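Local coordinates for EGF family domain-containing protein (Toxoplasma gondii, PDB 4Z80), which probably acts in host-cell invasion as an AMA-family surface antigen, binding a RON2-type peptide as one half of the parasite's moving junction, at residues V56-S61 / H295-R300; P96-V101 / N328-T333. One frame throughout, in Å; residues are numbered along the deposited sequence.

Contact 1. Residues V56-S61 / H295-R300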
ATOM      1  N   VAL A  56       2.147 -12.914  -1.132  1.00  9.56           N
ATOM      2  CA  VAL A  56       2.646 -12.063  -0.047  1.00 10.98           C
ATOM      3  C   VAL A  56       3.819 -11.187  -0.505  1.00 11.60           C
ATOM      4  O   VAL A  56       3.861  -9.985  -0.237  1.00 11.10           O
ATOM      5  CB  VAL A  56       3.066 -12.931   1.174  1.00 10.88           C
ATOM      6  CG1 VAL A  56       3.847 -12.125   2.227  1.00  9.32           C
ATOM      7  CG2 VAL A  56       1.841 -13.573   1.795  1.00 10.21           C
ATOM      8  N   TYR A  57       4.780 -11.784  -1.198  1.00 10.63           N
ATOM      9  CA  TYR A  57       5.903 -11.031  -1.727  1.00  9.80           C
ATOM     10  C   TYR A  57       5.392 -10.021  -2.747  1.00  9.52           C
ATOM     11  O   TYR A  57       5.704  -8.834  -2.689  1.00 10.26           O
ATOM     12  CB  TYR A  57       6.923 -11.992  -2.351  1.00  9.30           C
ATOM     13  CG  TYR A  57       8.244 -11.379  -2.746  1.00  9.96           C
ATOM     14  CD1 TYR A  57       9.120 -10.873  -1.784  1.00 10.64           C
ATOM     15  CD2 TYR A  57       8.646 -11.343  -4.071  1.00 12.13           C
ATOM     16  CE1 TYR A  57      10.346 -10.324  -2.145  1.00 12.22           C
ATOM     17  CE2 TYR A  57       9.871 -10.805  -4.432  1.00  9.75           C
ATOM     18  CZ  TYR A  57      10.716 -10.309  -3.470  1.00 11.72           C
ATOM     19  OH  TYR A  57      11.931  -9.772  -3.849  1.00 15.16           O
ATOM     20  N   VAL A  58       4.608 -10.532  -3.691  1.00  9.28           N
ATOM     21  CA  VAL A  58       3.937  -9.741  -4.711  1.00 10.58           C
ATOM     22  C   VAL A  58       2.482 -10.204  -4.772  1.00 10.54           C
ATOM     23  O   VAL A  58       2.228 -11.386  -5.025  1.00 10.02           O
ATOM     24  CB  VAL A  58       4.607  -9.921  -6.088  1.00 10.79           C
ATOM     25  CG1 VAL A  58       3.769  -9.271  -7.186  1.00 11.89           C
ATOM     26  CG2 VAL A  58       5.997  -9.342  -6.056  1.00 11.83           C
ATOM     27  N   GLY A  59       1.541  -9.291  -4.526  1.00 11.37           N
ATOM     28  CA  GLY A  59       0.127  -9.628  -4.501  1.00  9.53           C
ATOM     29  C   GLY A  59      -0.663  -8.845  -5.522  1.00 10.96           C
ATOM     30  O   GLY A  59      -0.603  -7.620  -5.542  1.00 10.25           O
ATOM     31  N   TYR A  60      -1.395  -9.565  -6.371  1.00 10.31           N
ATOM     32  CA  TYR A  60      -2.201  -8.973  -7.432  1.00 12.66           C
ATOM     33  C   TYR A  60      -3.558  -9.644  -7.530  1.00 11.43           C
ATOM     34  O   TYR A  60      -3.684 -10.856  -7.325  1.00 13.31           O
ATOM     35  CB  TYR A  60      -1.533  -9.118  -8.811  1.00 11.10           C
ATOM     36  CG  TYR A  60      -0.218  -8.414  -9.009  1.00 10.51           C
ATOM     37  CD1 TYR A  60      -0.052  -7.081  -8.676  1.00  9.59           C
ATOM     38  CD2 TYR A  60       0.860  -9.088  -9.548  1.00 11.74           C
ATOM     39  CE1 TYR A  60       1.162  -6.441  -8.860  1.00 11.72           C
ATOM     40  CE2 TYR A  60       2.080  -8.460  -9.744  1.00 12.58           C
ATOM     41  CZ  TYR A  60       2.231  -7.140  -9.395  1.00 10.70           C
ATOM     42  OH  TYR A  60       3.441  -6.512  -9.580  1.00 11.90           O
ATOM     43  N   SER A  61      -4.558  -8.860  -7.913  1.00 11.35           N
ATOM     44  CA  SER A  61      -5.793  -9.418  -8.440  1.00 12.32           C
ATOM     45  C   SER A  61      -6.298  -8.511  -9.550  1.00 10.85           C
ATOM     46  O   SER A  61      -5.830  -7.385  -9.710  1.00 11.89           O
ATOM     47  CB  SER A  61      -6.845  -9.572  -7.351  1.00 15.33           C
ATOM     48  OG  SER A  61      -7.281  -8.307  -6.897  1.00 15.52           O
ATOM     49  N   HIS A 295       0.581  -0.035  -8.864  1.00 10.24           N
ATOM     50  CA  HIS A 295       0.273  -1.339  -8.281  1.00 10.92           C
ATOM     51  C   HIS A 295       1.438  -2.317  -8.385  1.00 10.76           C
ATOM     52  O   HIS A 295       1.520  -3.271  -7.613  1.00 10.64           O
ATOM     53  CB  HIS A 295      -0.944  -1.955  -8.954  1.00  9.88           C
ATOM     54  CG  HIS A 295      -2.197  -1.163  -8.773  1.00 10.41           C
ATOM     55  ND1 HIS A 295      -2.941  -1.202  -7.614  1.00 11.98           N
ATOM     56  CD2 HIS A 295      -2.833  -0.307  -9.605  1.00 13.62           C
ATOM     57  CE1 HIS A 295      -3.989  -0.404  -7.745  1.00 12.59           C
ATOM     58  NE2 HIS A 295      -3.947   0.148  -8.943  1.00 12.23           N
ATOM     59  N   THR A 296       2.326  -2.071  -9.342  1.00  9.71           N
ATOM     60  CA  THR A 296       3.481  -2.938  -9.568  1.00  8.94           C
ATOM     61  C   THR A 296       4.292  -3.079  -8.287  1.00 11.51           C
ATOM     62  O   THR A 296       4.576  -2.091  -7.613  1.00 11.39           O
ATOM     63  CB  THR A 296       4.383  -2.365 -10.695  1.00 10.66           C
ATOM     64  OG1 THR A 296       3.657  -2.323 -11.931  1.00 11.37           O
ATOM     65  CG2 THR A 296       5.612  -3.225 -10.895  1.00 11.69           C
ATOM     66  N   GLN A 297       4.676  -4.310  -7.958  1.00 10.85           N
ATOM     67  CA  GLN A 297       5.547  -4.552  -6.810  1.00 10.23           C
ATOM     68  C   GLN A 297       6.921  -5.113  -7.191  1.00 11.06           C
ATOM     69  O   GLN A 297       7.866  -5.004  -6.422  1.00 12.31           O
ATOM     70  CB  GLN A 297       4.839  -5.492  -5.837  1.00 10.23           C
ATOM     71  CG  GLN A 297       3.683  -4.816  -5.103  1.00 11.04           C
ATOM     72  CD  GLN A 297       2.556  -5.779  -4.811  1.00  9.36           C
ATOM     73  OE1 GLN A 297       2.679  -6.647  -3.949  1.00 11.86           O
ATOM     74  NE2 GLN A 297       1.467  -5.663  -5.560  1.00 10.95           N
ATOM     75  N   ASP A 298       7.030  -5.689  -8.387  1.00 11.79           N
ATOM     76  CA  ASP A 298       8.291  -6.262  -8.871  1.00 10.29           C
ATOM     77  C   ASP A 298       8.362  -6.081 -10.379  1.00 10.87           C
ATOM     78  O   ASP A 298       7.411  -6.406 -11.083  1.00 12.87           O
ATOM     79  CB  ASP A 298       8.384  -7.750  -8.501  1.00 10.73           C
ATOM     80  CG  ASP A 298       9.783  -8.327  -8.682  1.00 15.65           C
ATOM     81  OD1 ASP A 298      10.193  -8.570  -9.833  1.00 16.31           O
ATOM     82  OD2 ASP A 298      10.459  -8.577  -7.660  1.00 15.38           O
ATOM     83  N   PHE A 299       9.485  -5.574 -10.871  1.00  9.76           N
ATOM     84  CA  PHE A 299       9.712  -5.449 -12.309  1.00  9.97           C
ATOM     85  C   PHE A 299      11.204  -5.597 -12.528  1.00 10.91           C
ATOM     86  O   PHE A 299      11.997  -4.870 -11.938  1.00 10.55           O
ATOM     87  CB  PHE A 299       9.200  -4.111 -12.850  1.00 10.53           C
ATOM     88  CG  PHE A 299       9.244  -3.997 -14.359  1.00 11.06           C
ATOM     89  CD1 PHE A 299       8.674  -4.978 -15.152  1.00 10.07           C
ATOM     90  CD2 PHE A 299       9.828  -2.904 -14.977  1.00 10.23           C
ATOM     91  CE1 PHE A 299       8.700  -4.878 -16.532  1.00 12.46           C
ATOM     92  CE2 PHE A 299       9.855  -2.799 -16.359  1.00 10.54           C
ATOM     93  CZ  PHE A 299       9.291  -3.792 -17.136  1.00 11.23           C
ATOM     94  N   ARG A 300      11.597  -6.579 -13.335  1.00 10.99           N
ATOM     95  CA  ARG A 300      13.013  -6.887 -13.507  1.00 10.36           C
ATOM     96  C   ARG A 300      13.296  -7.407 -14.915  1.00 11.89           C
ATOM     97  O   ARG A 300      14.308  -8.071 -15.144  1.00 14.37           O
ATOM     98  CB  ARG A 300      13.471  -7.906 -12.461  1.00 13.26           C
ATOM     99  CG  ARG A 300      12.767  -9.247 -12.546  1.00 10.88           C
ATOM    100  CD  ARG A 300      13.289 -10.223 -11.500  1.00 12.01           C
ATOM    101  NE  ARG A 300      12.820  -9.920 -10.152  1.00 12.83           N
ATOM    102  CZ  ARG A 300      13.267 -10.521  -9.056  1.00 12.76           C
ATOM    103  NH1 ARG A 300      14.207 -11.455  -9.146  1.00 13.20           N
ATOM    104  NH2 ARG A 300      12.773 -10.184  -7.870  1.00 14.13           N
TER
HETATM  105  O   HOH W   1      13.625 -11.397  -5.248  1.00 13.53           O
HETATM  106  O   HOH W   2       5.350  -8.044 -10.395  1.00 15.45           O
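Between strand 289-291 and strand 318-321, within the PAN-type region that marks the apical membrane antigen family, an irregular loop carries residues 295-300 against the chain that leads into strand 60-62. The join illustrates how a primary amide can imitate a neighbouring strand. Gln297 leaves its backbone with CG anti to the carbonyl carbon, bends at chi2 (147°), and lays its carboxamide along Gly59. OE1 of Gln297 accepts from Gly59 N at 2.9 Å, while NE2 of Gln297 donates to Gly59 O at 2.8 Å. Both bonds are almost straight, although each donor stands above the plane of the carbonyl it meets. The second hydrogen of NE2 runs to His295 O at 3.2 Å, nearly along that C=O axis, so the amide plane is fixed in rotation. Tyr60 arrives tip to tip with Gln297, its ring turned 70° from the amide. Its OH accepts the backbone N of Gln297 at 3.0 Å, and His295 O lies in plane at the ring edge. Water 2, 2.6 Å from Tyr60 OH, donates to Asp298 O and ties the phenol to the next peptide. CG2 of Val58 packs beside these polar groups, 3.8 Å from Asp298 CB and also against Gln297 CB. Farther out, Arg300 grips Asp298 side-on, NE to OD1 and NH2 to OD2, each oxygen using its syn lone pair. Its NH2 also donates to water 1, which lies 2.7 Å from Tyr57 OH. Lys100 NZ adds a further bond to Gln297 OE1, and its charge would be expected to polarise the carboxamide and strengthen NE2 as a donor. A buried polar group is thus satisfied by neutral backbone partners and one cation, while the ion pair stays at the partly exposed margin.

Contact 2. Residues P96-V101 / N328-T333; sequences PNYGKV and NMVYVT
Lys100 stretches fully extended across one face of Tyr331, and its course can be traced atom by atom. CG stands anti to the backbone N (chi1 174°), which sends the chain obliquely across the tyrosine. CB and CG both pack on Tyr331 CB, CG at 3.7 Å. CD touches both that CB and Tyr331 CG, and CE passes over the ring as a CH-pi contact, 3.9 Å from the centroid and 16° off the normal. NZ ends near CD1 and CE1 of Tyr331, in a cation-pi arrangement 4.3 Å from the centroid; its main hydrogen bonds go to Gln297 OE1 and Tyr57 O. Lys100 O is buried against Tyr331 CB without a polar partner. In the backbone, Asn97 and Tyr331 form an antiparallel hydrogen-bonded pair, each N reaching the other's O at 3.0 Å. The non-hydrogen-bonded pair Tyr98 and Val330 follows, its side chains on the other face of the sheet from those of Asn97 and Tyr331; Tyr98 CD1 touches Val330 CG2 at 3.6 Å and Pro96 CB meets Val330 CG1. Gly99 N then donates to Met329 O at 2.8 Å, as the chain swings through a turn from Asn97 to Lys100, with Gly99 at its third position, where phi is positive (93°). The arrangement is that of a short antiparallel edge strand, 97-98 beside 329-332 in a four-stranded sheet, that runs directly into a type II beta turn.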
ATOM      1  N   PRO A  96      -1.930  -6.357   6.239  1.00 10.60           N
ATOM      2  CA  PRO A  96      -0.790  -5.447   6.155  1.00 10.78           C
ATOM      3  C   PRO A  96       0.529  -6.214   6.160  1.00 10.97           C
ATOM      4  O   PRO A  96       0.679  -7.205   6.881  1.00 11.78           O
ATOM      5  CB  PRO A  96      -0.928  -4.587   7.413  1.00 12.79           C
ATOM      6  CG  PRO A  96      -2.359  -4.685   7.780  1.00 11.77           C
ATOM      7  CD  PRO A  96      -2.792  -6.052   7.396  1.00 10.81           C
ATOM      8  N   ASN A  97       1.473  -5.751   5.351  1.00 11.17           N
ATOM      9  CA  ASN A  97       2.730  -6.459   5.177  1.00 11.22           C
ATOM     10  C   ASN A  97       3.840  -5.643   5.812  1.00 10.72           C
ATOM     11  O   ASN A  97       4.293  -4.650   5.259  1.00 10.94           O
ATOM     12  CB  ASN A  97       2.988  -6.709   3.693  1.00  9.86           C
ATOM     13  CG  ASN A  97       3.990  -7.804   3.457  1.00 11.43           C
ATOM     14  OD1 ASN A  97       4.882  -8.036   4.265  1.00 12.38           O
ATOM     15  ND2 ASN A  97       3.851  -8.495   2.327  1.00 11.48           N
ATOM     16  N   TYR A  98       4.228  -6.045   7.014  1.00 10.93           N
ATOM     17  CA  TYR A  98       5.160  -5.251   7.802  1.00 10.78           C
ATOM     18  C   TYR A  98       6.594  -5.373   7.299  1.00 12.44           C
ATOM     19  O   TYR A  98       7.115  -6.477   7.085  1.00 12.28           O
ATOM     20  CB  TYR A  98       5.061  -5.647   9.279  1.00  9.74           C
ATOM     21  CG  TYR A  98       3.691  -5.337   9.851  1.00 10.87           C
ATOM     22  CD1 TYR A  98       3.361  -4.048  10.235  1.00 12.74           C
ATOM     23  CD2 TYR A  98       2.725  -6.328   9.987  1.00 11.47           C
ATOM     24  CE1 TYR A  98       2.110  -3.749  10.741  1.00 11.73           C
ATOM     25  CE2 TYR A  98       1.472  -6.035  10.496  1.00 12.95           C
ATOM     26  CZ  TYR A  98       1.176  -4.743  10.867  1.00 13.19           C
ATOM     27  OH  TYR A  98      -0.072  -4.456  11.370  1.00 14.29           O
ATOM     28  N   GLY A  99       7.218  -4.223   7.103  1.00 11.83           N
ATOM     29  CA  GLY A  99       8.591  -4.135   6.652  1.00 10.84           C
ATOM     30  C   GLY A  99       8.727  -4.025   5.145  1.00 11.19           C
ATOM     31  O   GLY A  99       9.795  -3.676   4.649  1.00 11.51           O
ATOM     32  N   LYS A 100       7.653  -4.310   4.411  1.00 10.06           N
ATOM     33  CA  LYS A 100       7.713  -4.356   2.950  1.00 10.69           C
ATOM     34  C   LYS A 100       7.791  -2.969   2.321  1.00 10.27           C
ATOM     35  O   LYS A 100       6.881  -2.155   2.465  1.00 11.44           O
ATOM     36  CB  LYS A 100       6.501  -5.112   2.398  1.00 10.38           C
ATOM     37  CG  LYS A 100       6.362  -5.108   0.870  1.00  9.79           C
ATOM     38  CD  LYS A 100       5.221  -6.025   0.435  1.00 10.19           C
ATOM     39  CE  LYS A 100       4.881  -5.904  -1.043  1.00 10.02           C
ATOM     40  NZ  LYS A 100       3.856  -6.906  -1.446  1.00 10.33           N
ATOM     41  N   VAL A 101       8.880  -2.734   1.593  1.00 11.11           N
ATOM     42  CA  VAL A 101       9.119  -1.489   0.873  1.00 10.90           C
ATOM     43  C   VAL A 101       9.407  -1.819  -0.592  1.00 12.01           C
ATOM     44  O   VAL A 101      10.090  -2.809  -0.877  1.00 11.85           O
ATOM     45  CB  VAL A 101      10.312  -0.718   1.490  1.00 13.23           C
ATOM     46  CG1 VAL A 101      10.699   0.494   0.650  1.00 14.26           C
ATOM     47  CG2 VAL A 101       9.983  -0.304   2.923  1.00 13.28           C
ATOM     48  N   ASN A 328       9.585  -0.142  10.503  1.00 13.72           N
ATOM     49  CA  ASN A 328       8.545   0.830  10.812  1.00 17.20           C
ATOM     50  C   ASN A 328       7.544   1.010   9.670  1.00 14.04           C
ATOM     51  O   ASN A 328       6.483   1.604   9.853  1.00 15.40           O
ATOM     52  CB  ASN A 328       9.177   2.180  11.146  1.00 17.55           C
ATOM     53  CG  ASN A 328      10.051   2.721  10.009  1.00 24.26           C
ATOM     54  OD1 ASN A 328      10.869   1.995   9.422  1.00 22.37           O
ATOM     55  ND2 ASN A 328       9.874   4.000   9.689  1.00 26.63           N
ATOM     56  N   MET A 329       7.883   0.494   8.489  1.00 11.09           N
ATOM     57  CA  MET A 329       7.064   0.678   7.298  1.00 13.10           C
ATOM     58  C   MET A 329       6.109  -0.483   7.099  1.00 12.96           C
ATOM     59  O   MET A 329       6.397  -1.614   7.488  1.00 14.41           O
ATOM     60  CB  MET A 329       7.948   0.833   6.060  1.00 13.47           C
ATOM     61  CG  MET A 329       8.906   2.009   6.100  1.00 13.53           C
ATOM     62  SD  MET A 329       8.121   3.582   6.540  1.00 19.07           S
ATOM     63  CE  MET A 329       6.860   3.700   5.286  1.00 15.32           C
ATOM     64  N   VAL A 330       4.962  -0.177   6.502  1.00 11.45           N
ATOM     65  CA  VAL A 330       3.926  -1.164   6.245  1.00 12.57           C
ATOM     66  C   VAL A 330       3.378  -0.957   4.843  1.00 12.10           C
ATOM     67  O   VAL A 330       2.950   0.141   4.503  1.00 11.60           O
ATOM     68  CB  VAL A 330       2.759  -1.062   7.254  1.00 12.67           C
ATOM     69  CG1 VAL A 330       1.922  -2.308   7.231  1.00 12.67           C
ATOM     70  CG2 VAL A 330       3.261  -0.789   8.671  1.00 15.15           C
ATOM     71  N   TYR A 331       3.390  -2.016   4.040  1.00 10.86           N
ATOM     72  CA  TYR A 331       2.762  -2.015   2.730  1.00 11.25           C
ATOM     73  C   TYR A 331       1.310  -2.444   2.897  1.00 10.26           C
ATOM     74  O   TYR A 331       1.026  -3.539   3.357  1.00 11.00           O
ATOM     75  CB  TYR A 331       3.514  -2.948   1.764  1.00 10.07           C
ATOM     76  CG  TYR A 331       3.042  -2.874   0.319  1.00 10.98           C
ATOM     77  CD1 TYR A 331       2.000  -3.677  -0.136  1.00 10.18           C
ATOM     78  CD2 TYR A 331       3.635  -1.998  -0.582  1.00  9.69           C
ATOM     79  CE1 TYR A 331       1.565  -3.609  -1.459  1.00 10.84           C
ATOM     80  CE2 TYR A 331       3.205  -1.924  -1.900  1.00  9.70           C
ATOM     81  CZ  TYR A 331       2.171  -2.726  -2.329  1.00 10.24           C
ATOM     82  OH  TYR A 331       1.743  -2.637  -3.642  1.00 11.82           O
ATOM     83  N   VAL A 332       0.403  -1.551   2.519  1.00 12.05           N
ATOM     84  CA  VAL A 332      -1.019  -1.695   2.776  1.00 12.14           C
ATOM     85  C   VAL A 332      -1.791  -1.643   1.469  1.00 13.24           C
ATOM     86  O   VAL A 332      -1.671  -0.674   0.735  1.00 14.49           O
ATOM     87  CB  VAL A 332      -1.499  -0.551   3.698  1.00 14.98           C
ATOM     88  CG1 VAL A 332      -2.989  -0.590   3.906  1.00 19.40           C
ATOM     89  CG2 VAL A 332      -0.755  -0.610   5.032  1.00 16.80           C
ATOM     90  N   THR A 333      -2.592  -2.658   1.171  1.00 11.39           N
ATOM     91  CA  THR A 333      -3.446  -2.571  -0.005  1.00 11.75           C
ATOM     92  C   THR A 333      -4.760  -1.863   0.324  1.00 14.16           C
ATOM     93  O   THR A 333      -5.158  -1.734   1.488  1.00 13.28           O
ATOM     94  CB  THR A 333      -3.743  -3.951  -0.615  1.00 12.92           C
ATOM     95  OG1 THR A 333      -4.663  -4.673   0.212  1.00 14.81           O
ATOM     96  CG2 THR A 333      -2.459  -4.753  -0.785  1.00 14.53           C
TER

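How the contacts relate
Contacts 1 and 2 lie with centres about 13 Å apart and are stitched together by one ammonium group. Having crossed Tyr331, Lys100 NZ enters contact 1, where it lies 2.8 Å from Gln297 OE1 and 2.9 Å from Tyr57 O, both probable hydrogen bonds. Gln297 OE1 therefore serves both contacts. Packing tightens the seam: Gln297 CG comes within 3.3 Å of Tyr331 OH, and Val56 O lies 3.0 Å from Asn97 ND2. The four segments alternate along the chain, so distant parts of the sequence interlock here. Both contacts are buried near the chain's centre, and no other protein chain of the assembly touches their segments.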